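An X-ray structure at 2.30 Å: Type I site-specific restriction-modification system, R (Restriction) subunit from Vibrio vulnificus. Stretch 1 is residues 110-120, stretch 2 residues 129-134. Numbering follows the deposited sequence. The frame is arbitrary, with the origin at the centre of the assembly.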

# COMPACT_ATOMS: atom_id res chain seq x y z
N TYR A 110 -5.74 -9.30 -17.16
CA TYR A 110 -5.08 -9.98 -16.05
C TYR A 110 -3.58 -9.79 -16.15
O TYR A 110 -2.87 -9.73 -15.14
N ALA A 111 -3.10 -9.72 -17.38
CA ALA A 111 -1.69 -9.53 -17.65
C ALA A 111 -1.30 -8.18 -17.12
O ALA A 111 -0.32 -8.03 -16.40
N GLU A 112 -2.09 -7.18 -17.48
CA GLU A 112 -1.86 -5.81 -17.05
C GLU A 112 -1.94 -5.71 -15.51
O GLU A 112 -1.12 -5.04 -14.89
N ILE A 113 -2.90 -6.38 -14.89
CA ILE A 113 -3.02 -6.32 -13.43
C ILE A 113 -1.88 -7.05 -12.69
O ILE A 113 -1.43 -6.59 -11.65
N LEU A 114 -1.43 -8.17 -13.24
CA LEU A 114 -0.37 -8.97 -12.64
C LEU A 114 1.02 -8.55 -13.11
O LEU A 114 2.02 -9.15 -12.73
N GLY A 115 1.09 -7.53 -13.96
CA GLY A 115 2.38 -7.07 -14.44
C GLY A 115 3.10 -8.02 -15.39
O GLY A 115 4.34 -8.07 -15.38
N LEU A 116 2.35 -8.74 -16.20
CA LEU A 116 2.95 -9.70 -17.13
C LEU A 116 3.00 -9.15 -18.54
O LEU A 116 2.23 -8.27 -18.90
N LYS A 117 3.93 -9.68 -19.33
CA LYS A 117 4.14 -9.26 -20.71
C LYS A 117 3.59 -10.23 -21.74
O LYS A 117 3.71 -9.99 -22.94
N PHE A 118 2.99 -11.34 -21.30
CA PHE A 118 2.44 -12.30 -22.25
C PHE A 118 1.04 -12.74 -21.86
O PHE A 118 0.78 -13.14 -20.73
N ALA A 119 0.11 -12.68 -22.80
CA ALA A 119 -1.26 -13.07 -22.51
C ALA A 119 -1.81 -14.02 -23.56
O ALA A 119 -1.57 -13.84 -24.75
N TYR A 120 -2.56 -15.03 -23.12
CA TYR A 120 -3.12 -16.02 -24.03
C TYR A 120 -4.60 -16.28 -23.85
O TYR A 120 -5.11 -16.30 -22.75
N GLU A 129 -2.33 -15.25 -28.94
CA GLU A 129 -1.36 -14.58 -28.08
C GLU A 129 -1.27 -13.07 -28.28
O GLU A 129 -1.31 -12.58 -29.40
N PHE A 130 -1.18 -12.33 -27.18
CA PHE A 130 -0.96 -10.91 -27.28
C PHE A 130 0.37 -10.74 -26.57
O PHE A 130 0.51 -11.06 -25.39
N ASP A 131 1.35 -10.24 -27.29
CA ASP A 131 2.67 -10.06 -26.73
C ASP A 131 2.93 -8.58 -26.49
O ASP A 131 3.01 -7.80 -27.44
N TYR A 132 3.04 -8.19 -25.22
CA TYR A 132 3.28 -6.79 -24.91
C TYR A 132 4.63 -6.28 -25.39
O TYR A 132 4.79 -5.08 -25.62
N THR A 133 5.60 -7.19 -25.58
CA THR A 133 6.92 -6.77 -26.02
C THR A 133 6.93 -6.38 -27.51
O THR A 133 7.81 -5.66 -27.94
N THR A 134 5.96 -6.86 -28.28
CA THR A 134 5.90 -6.51 -29.70
C THR A 134 4.59 -5.81 -30.06
O THR A 134 4.51 -5.11 -31.07

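Antiparallel strands separate their side chains by alternation, sending successive residues to opposite faces of the sheet, and the chemistry of each face is then set by the pairs that the register brings together. The pairing of residues 118-120 with residues 129-131 in this restriction subunit is a compact example. The strand directions differ by 166°, and the paired backbone hydrogen bonds join Ala 119 and Phe 130, where Phe 130 N donates to Ala 119 O at 2.9 Å and Ala 119 N to Phe 130 O at 3.1 Å.

Stretch 2 opens with Glu 129, which lies on the same face as its cross-strand partner Tyr 120. With chi1 and chi2 both t, the side chain is extended, and Glu 129 OE2 accepts a hydrogen bond from Tyr 120 OH at 2.7 Å. The tyrosine, in the m rotamer, presents the edge of its ring to this carboxylate oxygen, as expected when the hydroxyl is the donor. Both carboxylate oxygens have further hydrogen bonds elsewhere in the structure, so this buried acid is well satisfied.

At Phe 130 the direction reverses. Its CA-to-CB bond points to the face shared with Ala 119, but the t rotamer leads the end of the ring away from the other strand. The principal link between this pair is therefore the backbone one, and the small methyl of Ala 119 is left for another aromatic ring to approach.

Asp 131 returns to the face of Glu 129, opposite Phe 118 in the register. Its chi1 is t. Asp 131 OD2 lies 3.3 Å from Phe 118 CE1, at the edge of a ring held in the m rotamer; the weakly positive ring hydrogens make an edge a reasonable neighbour for a carboxylate. The other oxygen, Asp 131 OD1, turns to its own stretch, accepting from Thr 133 N at 2.6 Å and, in a very short bond, from Thr 133 OG1 at 2.4 Å. These contacts tie down the chain where it leaves the strand.

Tyr 132 contributes the largest buried area of any residue here. Its CA-to-CB bond points toward stretch 1, its rotamer is m, and Tyr 132 N donates to Lys 117 O at 3.0 Å. The ring reaches the helix: Tyr 132 CE1 packs 3.8 Å from Ala 111 CB and 4.2 Å from Ala 119 CB, while Leu 116 O sits over one face, 4.0 Å from Tyr 132 CD1. At the far end Tyr 132 OH lies 2.9 Å from Glu 112 OE2, within hydrogen-bonding distance. One side chain thus spans strand, loop and helix.

Thr 133, with chi1 p, closes the contact. While OG1 is occupied by Asp 131, Thr 133 CG2 faces stretch 1, lying 3.8 Å from Lys 117 CG and 4.0 Å from Phe 118 CZ. Thr 134 makes no contact across the stretches. The general lesson is that register assigns the neighbours, and rotamers decide how far each side chain uses them.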

# COMPACT_ATOMS: atom_id res chain seq x y z
CB TYR A 110 -5.38 -11.49 -16.06
CG TYR A 110 -6.75 -11.90 -15.59
CD1 TYR A 110 -7.22 -11.55 -14.33
CD2 TYR A 110 -7.57 -12.68 -16.40
CE1 TYR A 110 -8.48 -11.97 -13.87
CE2 TYR A 110 -8.82 -13.11 -15.96
CZ TYR A 110 -9.27 -12.75 -14.70
OH TYR A 110 -10.52 -13.15 -14.28
CB ALA A 111 -1.44 -9.60 -19.14
CB GLU A 112 -2.87 -4.87 -17.74
CG GLU A 112 -2.53 -4.62 -19.21
CD GLU A 112 -3.74 -4.35 -20.10
OE1 GLU A 112 -4.80 -3.97 -19.57
OE2 GLU A 112 -3.63 -4.49 -21.34
CB ILE A 113 -4.36 -6.94 -12.96
CG1 ILE A 113 -5.51 -6.00 -13.26
CG2 ILE A 113 -4.31 -7.23 -11.46
CD1 ILE A 113 -6.88 -6.65 -13.07
CB LEU A 114 -0.59 -10.44 -12.96
CG LEU A 114 -1.88 -11.11 -12.47
CD1 LEU A 114 -2.05 -12.43 -13.19
CD2 LEU A 114 -1.86 -11.31 -10.96
CB LEU A 116 2.17 -11.01 -17.13
CG LEU A 116 1.91 -11.51 -15.70
CD1 LEU A 116 1.16 -12.82 -15.75
CD2 LEU A 116 3.22 -11.67 -14.92
CB LYS A 117 5.64 -9.10 -20.98
CG LYS A 117 6.15 -7.67 -21.08
CD LYS A 117 6.08 -6.94 -19.75
CE LYS A 117 6.70 -5.54 -19.85
NZ LYS A 117 5.70 -4.44 -19.77
CB PHE A 118 3.39 -13.51 -22.35
CG PHE A 118 4.79 -13.13 -22.74
CD1 PHE A 118 5.07 -12.68 -24.03
CD2 PHE A 118 5.80 -13.10 -21.78
CE1 PHE A 118 6.34 -12.18 -24.35
CE2 PHE A 118 7.07 -12.62 -22.08
CZ PHE A 118 7.35 -12.15 -23.38
CB ALA A 119 -2.14 -11.82 -22.42
CB TYR A 120 -2.38 -17.34 -23.87
CG TYR A 120 -0.91 -17.20 -24.10
CD1 TYR A 120 -0.38 -17.26 -25.39
CD2 TYR A 120 -0.05 -16.90 -23.04
CE1 TYR A 120 0.97 -17.01 -25.62
CE2 TYR A 120 1.30 -16.65 -23.25
CZ TYR A 120 1.80 -16.70 -24.54
OH TYR A 120 3.12 -16.40 -24.74
CB GLU A 129 0.04 -15.18 -28.32
CG GLU A 129 1.17 -14.48 -27.56
CD GLU A 129 2.57 -14.86 -28.04
OE1 GLU A 129 2.98 -14.40 -29.13
OE2 GLU A 129 3.26 -15.61 -27.32
CB PHE A 130 -2.00 -10.04 -26.57
CG PHE A 130 -1.71 -8.57 -26.73
CD1 PHE A 130 -2.10 -7.88 -27.88
CD2 PHE A 130 -0.93 -7.90 -25.78
CE1 PHE A 130 -1.71 -6.55 -28.08
CE2 PHE A 130 -0.54 -6.57 -25.98
CZ PHE A 130 -0.93 -5.90 -27.12
CB ASP A 131 3.69 -10.65 -27.71
CG ASP A 131 5.11 -10.59 -27.21
OD1 ASP A 131 5.46 -9.65 -26.47
OD2 ASP A 131 5.89 -11.48 -27.58
CB TYR A 132 3.12 -6.54 -23.41
CG TYR A 132 1.69 -6.66 -22.93
CD1 TYR A 132 1.10 -7.91 -22.75
CD2 TYR A 132 0.90 -5.52 -22.70
CE1 TYR A 132 -0.21 -8.04 -22.35
CE2 TYR A 132 -0.42 -5.64 -22.30
CZ TYR A 132 -0.98 -6.90 -22.14
OH TYR A 132 -2.30 -7.05 -21.79
CB THR A 133 7.99 -7.86 -25.77
OG1 THR A 133 7.75 -8.98 -26.63
CG2 THR A 133 7.95 -8.33 -24.32
CB THR A 134 6.03 -7.73 -30.63
OG1 THR A 134 4.92 -8.60 -30.43
CG2 THR A 134 7.30 -8.48 -30.36